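Secretin XcpQ (Pseudomonas aeruginosa, PDB 4E9J) forms the outer-membrane channel through which the type II secretion system exports proteins such as elastase, this chain being its periplasmic N0-N1-N2 part. Local coordinates at residues R116-Q121 and L151-R156; S123-L128 and S147-I152; G186-A191 and N219-L224. One frame throughout, in Å; residues are numbered along the deposited sequence.

Interaction 1: R116-Q121 and L151-R156; sequences RVIQVQ and LIISDR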
loop_
_atom_site.group_PDB
_atom_site.type_symbol
_atom_site.label_atom_id
_atom_site.label_comp_id
_atom_site.label_asym_id
_atom_site.label_seq_id
_atom_site.Cartn_x
_atom_site.Cartn_y
_atom_site.Cartn_z
ATOM N N ARG A 116 12.987 10.156 8.246
ATOM C CA ARG A 116 13.515 9.574 9.467
ATOM C C ARG A 116 13.298 8.061 9.540
ATOM O O ARG A 116 12.220 7.600 9.185
ATOM C CB ARG A 116 12.820 10.221 10.681
ATOM C CG ARG A 116 13.575 9.924 11.961
ATOM C CD ARG A 116 12.893 10.443 13.182
ATOM N NE ARG A 116 12.951 11.903 13.260
ATOM C CZ ARG A 116 12.472 12.617 14.266
ATOM N NH1 ARG A 116 11.866 12.015 15.288
ATOM N NH2 ARG A 116 12.570 13.946 14.251
ATOM N N VAL A 117 14.303 7.296 10.005
ATOM C CA VAL A 117 14.188 5.858 10.236
ATOM C C VAL A 117 13.828 5.709 11.714
ATOM O O VAL A 117 14.493 6.290 12.572
ATOM C CB VAL A 117 15.496 5.100 9.908
ATOM C CG1 VAL A 117 15.343 3.606 10.194
ATOM C CG2 VAL A 117 15.911 5.304 8.459
ATOM N N ILE A 118 12.772 4.960 12.012
ATOM C CA ILE A 118 12.267 4.740 13.372
ATOM C C ILE A 118 12.418 3.268 13.649
ATOM O O ILE A 118 11.762 2.470 12.997
ATOM C CB ILE A 118 10.779 5.190 13.516
ATOM C CG1 ILE A 118 10.632 6.691 13.173
ATOM C CG2 ILE A 118 10.272 4.951 14.941
ATOM C CD1 ILE A 118 9.191 7.266 13.267
ATOM N N GLN A 119 13.289 2.878 14.573
ATOM C CA GLN A 119 13.422 1.467 14.895
ATOM C C GLN A 119 12.288 1.109 15.862
ATOM O O GLN A 119 11.890 1.937 16.671
ATOM C CB GLN A 119 14.786 1.176 15.528
ATOM C CG GLN A 119 15.088 -0.322 15.623
ATOM C CD GLN A 119 16.544 -0.600 15.385
ATOM O OE1 GLN A 119 17.357 -0.541 16.304
ATOM N NE2 GLN A 119 16.916 -0.850 14.139
ATOM N N VAL A 120 11.697 -0.069 15.679
ATOM C CA VAL A 120 10.604 -0.603 16.514
ATOM C C VAL A 120 11.221 -1.740 17.324
ATOM O O VAL A 120 11.914 -2.582 16.771
ATOM C CB VAL A 120 9.416 -1.059 15.634
ATOM C CG1 VAL A 120 8.295 -1.659 16.472
ATOM C CG2 VAL A 120 8.888 0.123 14.812
ATOM N N GLN A 121 10.985 -1.749 18.628
ATOM C CA GLN A 121 11.590 -2.711 19.542
ATOM C C GLN A 121 10.911 -4.070 19.674
ATOM O O GLN A 121 11.581 -5.082 19.515
ATOM C CB GLN A 121 11.698 -2.066 20.945
ATOM N N LEU A 151 10.954 1.503 10.426
ATOM C CA LEU A 151 10.045 2.192 9.512
ATOM C C LEU A 151 10.792 3.411 8.973
ATOM O O LEU A 151 11.472 4.058 9.745
ATOM C CB LEU A 151 8.827 2.735 10.292
ATOM C CG LEU A 151 7.832 1.727 10.812
ATOM C CD1 LEU A 151 6.860 2.380 11.785
ATOM C CD2 LEU A 151 7.071 1.075 9.675
ATOM N N ILE A 152 10.592 3.768 7.713
ATOM C CA ILE A 152 11.116 5.006 7.145
ATOM C C ILE A 152 9.896 5.884 6.951
ATOM O O ILE A 152 9.000 5.475 6.227
ATOM C CB ILE A 152 11.847 4.848 5.812
ATOM C CG1 ILE A 152 13.119 4.042 5.974
ATOM C CG2 ILE A 152 12.185 6.267 5.232
ATOM C CD1 ILE A 152 13.609 3.435 4.701
ATOM N N ILE A 153 9.861 7.068 7.583
ATOM C CA ILE A 153 8.766 8.034 7.444
ATOM C C ILE A 153 9.299 9.366 6.900
ATOM O O ILE A 153 10.293 9.853 7.413
ATOM C CB ILE A 153 8.097 8.286 8.825
ATOM C CG1 ILE A 153 7.663 6.948 9.464
ATOM C CG2 ILE A 153 6.919 9.306 8.700
ATOM C CD1 ILE A 153 6.328 6.955 10.330
ATOM N N SER A 154 8.576 9.990 5.964
ATOM C CA SER A 154 8.887 11.330 5.480
ATOM C C SER A 154 7.754 12.289 5.831
ATOM O O SER A 154 6.619 12.023 5.482
ATOM C CB SER A 154 9.135 11.370 3.979
ATOM O OG SER A 154 10.270 10.596 3.654
ATOM N N ASP A 155 8.069 13.383 6.541
ATOM C CA ASP A 155 7.105 14.411 6.966
ATOM C C ASP A 155 7.841 15.630 7.568
ATOM O O ASP A 155 9.076 15.638 7.605
ATOM C CB ASP A 155 6.144 13.816 8.031
ATOM C CG ASP A 155 4.733 14.362 8.002
ATOM O OD1 ASP A 155 4.552 15.503 7.552
ATOM O OD2 ASP A 155 3.836 13.708 8.566
ATOM N N ARG A 156 7.093 16.648 8.065
ATOM C CA ARG A 156 7.711 17.784 8.771
ATOM C C ARG A 156 8.215 17.255 10.125
ATOM O O ARG A 156 7.525 16.439 10.734
ATOM C CB ARG A 156 6.697 18.932 8.986
#
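The flat groups joining Arg116, Ile118, Leu151 and Ile153 are peptide units, linked across the sheet by N-H...O=C bonds, with Val117 and Ile152 on one face of the sheet and the other four side chains on the opposite one. The pairs Arg116-Ile153 and Ile118-Leu151 are each closed by two bonds, for example Arg116 N to Ile153 O at 2.8 Å and Leu151 N to Ile118 O at 2.9 Å. Between them, Val117 and Ile152 form a non-hydrogen-bonded pair, where Val117 CG2 lies 3.9 Å from Ile152 CG1 and the branches cross obliquely. On the other face Ile118 stretches out fully (chi2 180°), which carries CD1 to within 4.1 Å of Ile153 CG1. Beyond the strand end, Val120 CG2 comes 4.3 Å from Leu151 CD1. Beta-branched Val and Ile suit extended backbone; Leu151 and Ile153 pack against Ile167 and Ile163 of helix 157-171, and the other face is buried as well. Arg116 lends its CB to this row, but its guanidinium leads away to salt bridges with Glu164 and Glu114, as befits a long chain at the core's margin. Strand 150-155 thus lies between 114-119 and 141-145, the 1-3-2 strand order of the KH-like beta-alpha-beta-beta-alpha fold of N1.

Interaction 2: S123-L128 and S147-I152; sequences SPVSEL and SANALI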
loop_
_atom_site.group_PDB
_atom_site.type_symbol
_atom_site.label_atom_id
_atom_site.label_comp_id
_atom_site.label_asym_id
_atom_site.label_seq_id
_atom_site.Cartn_x
_atom_site.Cartn_y
_atom_site.Cartn_z
ATOM N N SER A 123 7.391 -5.100 18.540
ATOM C CA SER A 123 6.469 -5.611 17.537
ATOM C C SER A 123 7.067 -5.663 16.136
ATOM O O SER A 123 7.873 -4.782 15.780
ATOM C CB SER A 123 5.215 -4.758 17.531
ATOM O OG SER A 123 4.729 -4.725 18.859
ATOM N N PRO A 124 6.641 -6.668 15.315
ATOM C CA PRO A 124 7.078 -6.705 13.904
ATOM C C PRO A 124 6.568 -5.437 13.223
ATOM O O PRO A 124 5.410 -5.073 13.443
ATOM C CB PRO A 124 6.407 -7.960 13.333
ATOM C CG PRO A 124 5.881 -8.715 14.489
ATOM C CD PRO A 124 5.663 -7.732 15.603
ATOM N N VAL A 125 7.437 -4.720 12.470
ATOM C CA VAL A 125 7.050 -3.432 11.866
ATOM C C VAL A 125 5.869 -3.523 10.948
ATOM O O VAL A 125 5.081 -2.589 10.937
ATOM C CB VAL A 125 8.187 -2.612 11.186
ATOM C CG1 VAL A 125 8.997 -1.900 12.214
ATOM C CG2 VAL A 125 9.067 -3.459 10.271
ATOM N N SER A 126 5.758 -4.599 10.153
ATOM C CA SER A 126 4.637 -4.782 9.221
ATOM C C SER A 126 3.277 -4.685 9.898
ATOM O O SER A 126 2.350 -4.197 9.284
ATOM C CB SER A 126 4.746 -6.123 8.493
ATOM O OG SER A 126 4.707 -7.188 9.429
ATOM N N GLU A 127 3.155 -5.120 11.153
ATOM C CA GLU A 127 1.882 -5.050 11.866
ATOM C C GLU A 127 1.489 -3.625 12.301
ATOM O O GLU A 127 0.309 -3.393 12.545
ATOM C CB GLU A 127 1.904 -6.014 13.050
ATOM C CG GLU A 127 2.007 -7.459 12.592
ATOM C CD GLU A 127 2.176 -8.494 13.683
ATOM O OE1 GLU A 127 2.178 -8.104 14.874
ATOM O OE2 GLU A 127 2.302 -9.698 13.348
ATOM N N LEU A 128 2.456 -2.681 12.439
ATOM C CA LEU A 128 2.141 -1.311 12.834
ATOM C C LEU A 128 1.791 -0.446 11.626
ATOM O O LEU A 128 1.032 0.494 11.804
ATOM C CB LEU A 128 3.305 -0.675 13.623
ATOM C CG LEU A 128 3.770 -1.438 14.876
ATOM C CD1 LEU A 128 4.942 -0.749 15.507
ATOM C CD2 LEU A 128 2.645 -1.538 15.938
ATOM N N SER A 147 14.602 -5.948 7.782
ATOM C CA SER A 147 15.873 -6.467 8.294
ATOM C C SER A 147 16.385 -5.719 9.529
ATOM O O SER A 147 17.105 -6.312 10.336
ATOM C CB SER A 147 16.929 -6.505 7.193
ATOM O OG SER A 147 17.071 -5.276 6.492
ATOM N N ALA A 148 16.012 -4.432 9.692
ATOM C CA ALA A 148 16.382 -3.625 10.857
ATOM C C ALA A 148 15.181 -3.433 11.802
ATOM O O ALA A 148 15.323 -2.777 12.831
ATOM C CB ALA A 148 16.890 -2.272 10.398
ATOM N N ASN A 149 14.008 -4.019 11.458
ATOM C CA ASN A 149 12.724 -3.850 12.145
ATOM C C ASN A 149 12.445 -2.353 12.374
ATOM O O ASN A 149 12.127 -1.894 13.483
ATOM C CB ASN A 149 12.615 -4.678 13.431
ATOM C CG ASN A 149 11.177 -4.961 13.774
ATOM O OD1 ASN A 149 10.451 -5.530 12.962
ATOM N ND2 ASN A 149 10.713 -4.604 14.954
ATOM N N ALA A 150 12.598 -1.598 11.280
ATOM C CA ALA A 150 12.450 -0.167 11.288
ATOM C C ALA A 150 11.471 0.293 10.225
ATOM O O ALA A 150 11.189 -0.422 9.257
ATOM C CB ALA A 150 13.818 0.491 11.071
ATOM N N LEU A 151 10.954 1.503 10.426
ATOM C CA LEU A 151 10.045 2.192 9.512
ATOM C C LEU A 151 10.792 3.411 8.973
ATOM O O LEU A 151 11.472 4.058 9.745
ATOM C CB LEU A 151 8.827 2.735 10.292
ATOM C CG LEU A 151 7.832 1.727 10.812
ATOM C CD1 LEU A 151 6.860 2.380 11.785
ATOM C CD2 LEU A 151 7.071 1.075 9.675
ATOM N N ILE A 152 10.592 3.768 7.713
ATOM C CA ILE A 152 11.116 5.006 7.145
ATOM C C ILE A 152 9.896 5.884 6.951
ATOM O O ILE A 152 9.000 5.475 6.227
ATOM C CB ILE A 152 11.847 4.848 5.812
ATOM C CG1 ILE A 152 13.119 4.042 5.974
ATOM C CG2 ILE A 152 12.185 6.267 5.232
ATOM C CD1 ILE A 152 13.609 3.435 4.701
#
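A G1 beta bulge, in which Asn149 and Ala150 both face Val145, opens strand 150-155 and meets Val125 at the start of helix 125-132. The first bulge residue adopts a left-handed backbone (phi 49°, psi 50°), a conformation that asparagine tolerates better than most residues other than glycine. Its amide then joins the two segments. With CG anti to the backbone N, the group reaches the turn that leads into the helix: Asn149 ND2 donates to Ser123 O at 3.0 Å, with the carbonyl oxygen nearly in the amide plane, although the donor stands above the plane of the Ser123 carbonyl. Asn149 OD1 accepts the N-H of Val125 (N to OD1 3.2 Å), a less straight bond (153°) whose donor is tilted from the carbonyl plane. Asparagine fits because one flat group offers a donor and an acceptor to the C=O and N-H of the two consecutive peptides that flank Pro124; ND2 also reaches Val120 O.

Val125 slides past Asn149 in the opposite direction. Its CG1 presses to 3.4 Å from Asn149 O, while CG2 lies 3.7 Å from Asn149 OD1, so the compact beta-branched side chain packs against the bulge with both methyls. Deeper in, Val125 CG1 also touches Leu151 CG at 4.1 Å, joining the helix start to the hydrophobic core. Nearby, Glu127 forms a salt bridge with Arg184 of the second subunit, so the same helix turn also borders the dimer interface. Bulge and helix start together make the junction between the first helix and the third strand of the KH-like N1 domain.

Interaction 3: G186-A191 and N219-L224; sequences GWVMDA and NRLIIL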
loop_
_atom_site.group_PDB
_atom_site.type_symbol
_atom_site.label_atom_id
_atom_site.label_comp_id
_atom_site.label_asym_id
_atom_site.label_seq_id
_atom_site.Cartn_x
_atom_site.Cartn_y
_atom_site.Cartn_z
ATOM N N GLY A 186 -22.066 9.653 10.643
ATOM C CA GLY A 186 -21.273 10.422 11.580
ATOM C C GLY A 186 -19.995 10.983 11.000
ATOM O O GLY A 186 -19.538 10.570 9.927
ATOM N N TRP A 187 -19.526 12.041 11.656
ATOM C CA TRP A 187 -18.268 12.694 11.362
ATOM C C TRP A 187 -17.213 11.961 12.211
ATOM O O TRP A 187 -17.388 11.850 13.406
ATOM C CB TRP A 187 -18.334 14.166 11.746
ATOM C CG TRP A 187 -17.000 14.832 11.835
ATOM C CD1 TRP A 187 -16.515 15.537 12.888
ATOM C CD2 TRP A 187 -16.079 15.022 10.767
ATOM N NE1 TRP A 187 -15.349 16.159 12.541
ATOM C CE2 TRP A 187 -15.016 15.797 11.267
ATOM C CE3 TRP A 187 -16.021 14.571 9.441
ATOM C CZ2 TRP A 187 -13.936 16.181 10.472
ATOM C CZ3 TRP A 187 -14.924 14.905 8.673
ATOM C CH2 TRP A 187 -13.900 15.707 9.185
ATOM N N VAL A 188 -16.180 11.407 11.561
ATOM C CA VAL A 188 -15.072 10.635 12.159
ATOM C C VAL A 188 -14.473 11.115 13.487
ATOM O O VAL A 188 -14.272 10.316 14.387
ATOM C CB VAL A 188 -13.967 10.389 11.079
ATOM C CG1 VAL A 188 -13.387 11.705 10.532
ATOM C CG2 VAL A 188 -12.873 9.498 11.606
ATOM N N MET A 189 -14.192 12.400 13.607
ATOM C CA MET A 189 -13.552 13.006 14.776
ATOM C C MET A 189 -14.507 13.070 15.949
ATOM O O MET A 189 -14.066 12.917 17.090
ATOM C CB MET A 189 -12.996 14.400 14.453
ATOM C CG MET A 189 -12.042 14.442 13.264
ATOM S SD MET A 189 -10.753 13.154 13.259
ATOM C CE MET A 189 -9.756 13.709 14.609
ATOM N N ASP A 190 -15.807 13.224 15.696
ATOM C CA ASP A 190 -16.776 13.227 16.784
ATOM C C ASP A 190 -16.889 11.830 17.353
ATOM O O ASP A 190 -16.893 11.671 18.566
ATOM C CB ASP A 190 -18.170 13.653 16.306
ATOM C CG ASP A 190 -18.316 15.114 15.999
ATOM O OD1 ASP A 190 -17.458 15.901 16.446
ATOM O OD2 ASP A 190 -19.273 15.466 15.289
ATOM N N ALA A 191 -17.021 10.821 16.468
ATOM C CA ALA A 191 -17.161 9.435 16.921
ATOM C C ALA A 191 -15.958 9.020 17.760
ATOM O O ALA A 191 -16.135 8.440 18.823
ATOM C CB ALA A 191 -17.301 8.506 15.721
ATOM N N ASN A 219 -13.090 8.665 6.325
ATOM C CA ASN A 219 -14.144 8.766 7.315
ATOM C C ASN A 219 -14.427 7.411 7.959
ATOM O O ASN A 219 -15.582 6.950 7.990
ATOM C CB ASN A 219 -15.427 9.387 6.719
ATOM C CG ASN A 219 -16.317 9.969 7.798
ATOM O OD1 ASN A 219 -15.858 10.712 8.631
ATOM N ND2 ASN A 219 -17.592 9.637 7.854
ATOM N N ARG A 220 -13.369 6.775 8.454
ATOM C CA ARG A 220 -13.483 5.459 9.089
ATOM C C ARG A 220 -12.690 5.358 10.399
ATOM O O ARG A 220 -11.717 6.092 10.616
ATOM C CB ARG A 220 -13.047 4.386 8.093
ATOM C CG ARG A 220 -11.583 4.320 7.876
ATOM C CD ARG A 220 -11.190 3.305 6.822
ATOM N NE ARG A 220 -9.735 3.162 6.805
ATOM C CZ ARG A 220 -9.057 2.138 6.293
ATOM N NH1 ARG A 220 -7.734 2.104 6.381
ATOM N NH2 ARG A 220 -9.697 1.132 5.708
ATOM N N LEU A 221 -13.107 4.427 11.265
ATOM C CA LEU A 221 -12.468 4.161 12.540
ATOM C C LEU A 221 -11.739 2.851 12.460
ATOM O O LEU A 221 -12.266 1.880 11.910
ATOM C CB LEU A 221 -13.517 4.016 13.657
ATOM C CG LEU A 221 -14.421 5.203 13.901
ATOM C CD1 LEU A 221 -15.456 4.861 14.954
ATOM C CD2 LEU A 221 -13.622 6.422 14.295
ATOM N N ILE A 222 -10.573 2.793 13.087
ATOM C CA ILE A 222 -9.793 1.556 13.230
ATOM C C ILE A 222 -9.822 1.249 14.718
ATOM O O ILE A 222 -9.425 2.095 15.500
ATOM C CB ILE A 222 -8.385 1.718 12.703
ATOM C CG1 ILE A 222 -8.410 2.005 11.197
ATOM C CG2 ILE A 222 -7.545 0.482 13.013
ATOM C CD1 ILE A 222 -7.110 2.648 10.682
ATOM N N ILE A 223 -10.400 0.112 15.100
ATOM C CA ILE A 223 -10.556 -0.278 16.492
ATOM C C ILE A 223 -9.569 -1.399 16.814
ATOM O O ILE A 223 -9.552 -2.423 16.130
ATOM C CB ILE A 223 -12.000 -0.748 16.752
ATOM C CG1 ILE A 223 -13.060 0.243 16.192
ATOM C CG2 ILE A 223 -12.215 -1.051 18.270
ATOM C CD1 ILE A 223 -12.906 1.710 16.679
ATOM N N LEU A 224 -8.793 -1.225 17.887
ATOM C CA LEU A 224 -7.806 -2.197 18.345
ATOM C C LEU A 224 -8.102 -2.588 19.757
ATOM O O LEU A 224 -8.871 -1.917 20.444
ATOM C CB LEU A 224 -6.436 -1.593 18.289
ATOM C CG LEU A 224 -5.967 -1.307 16.879
ATOM C CD1 LEU A 224 -5.729 0.191 16.715
ATOM C CD2 LEU A 224 -4.764 -2.141 16.541
#
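Val188 lays its branch against the side-chain amide of Asn219, with Val188 CB only 3.1 Å from Asn219 OD1, a tight fit. Its CG1 sits between the backbone N and the carbonyl carbon (chi1 60°), beside the same oxygen, while CG2 turns to the strand and meets Arg220 O at 3.7 Å. Asn219 has a left-handed backbone (phi 52°, psi 52°), which asparagine tolerates better than most residues other than glycine, and CG anti to its backbone N, which sends the amide across to the turn before helix 188-201. There Asn219 ND2 donates to Gly186 O at 3.0 Å, a nearly straight bond in the amide plane, and OD1 takes the N-H of Val188 (N to OD1 3.0 Å), the first residue of the helix, right after the N-cap Trp187. One face of the indole carries Val188 CG1 and Met189 N, both toward its rim, and Asp190 CG lies at its edge. The Asn219 oxygen approaches Trp187 CE3 obliquely at 3.9 Å.

Further along the strand, Leu221 packs against the first turn of the helix: its CD2 lies 4.2 Å from Val188 CG2 and its CD1 4.2 Å from Ala191 CB, the small alanine letting the helix come close. The side chain of Arg220 starts away from the helix; its guanidinium forms a salt bridge with Asp215 and a hydrogen bond to Tyr178 OH of the second subunit. With Asn219 and Arg220 both facing Asp215, this is a G1 beta bulge bonded to a helix N-terminus in the KH-like N2 domain.

Overall arrangement
Interactions 1 and 2 are built into the same domain, their centres 9 Å apart. They share Leu151 and Ile152 on strand 150-155, and the turn after strand 114-119 joins them directly: Val120 N lies 2.9 Å from Asn149 O, and Val120 CG2 is 3.3 Å from Val125 CG1. Interaction 3 lies in N2, about 25 Å between centres from either of the others; its nearest atoms are about 7 Å from interaction 2 and about 13 Å from interaction 1. Yet it matches interaction 2 closely: Asn219, Gly186, Val188 and Leu221 take the places of Asn149, Ser123, Val125 and Leu151, consistent with two related domains in tandem.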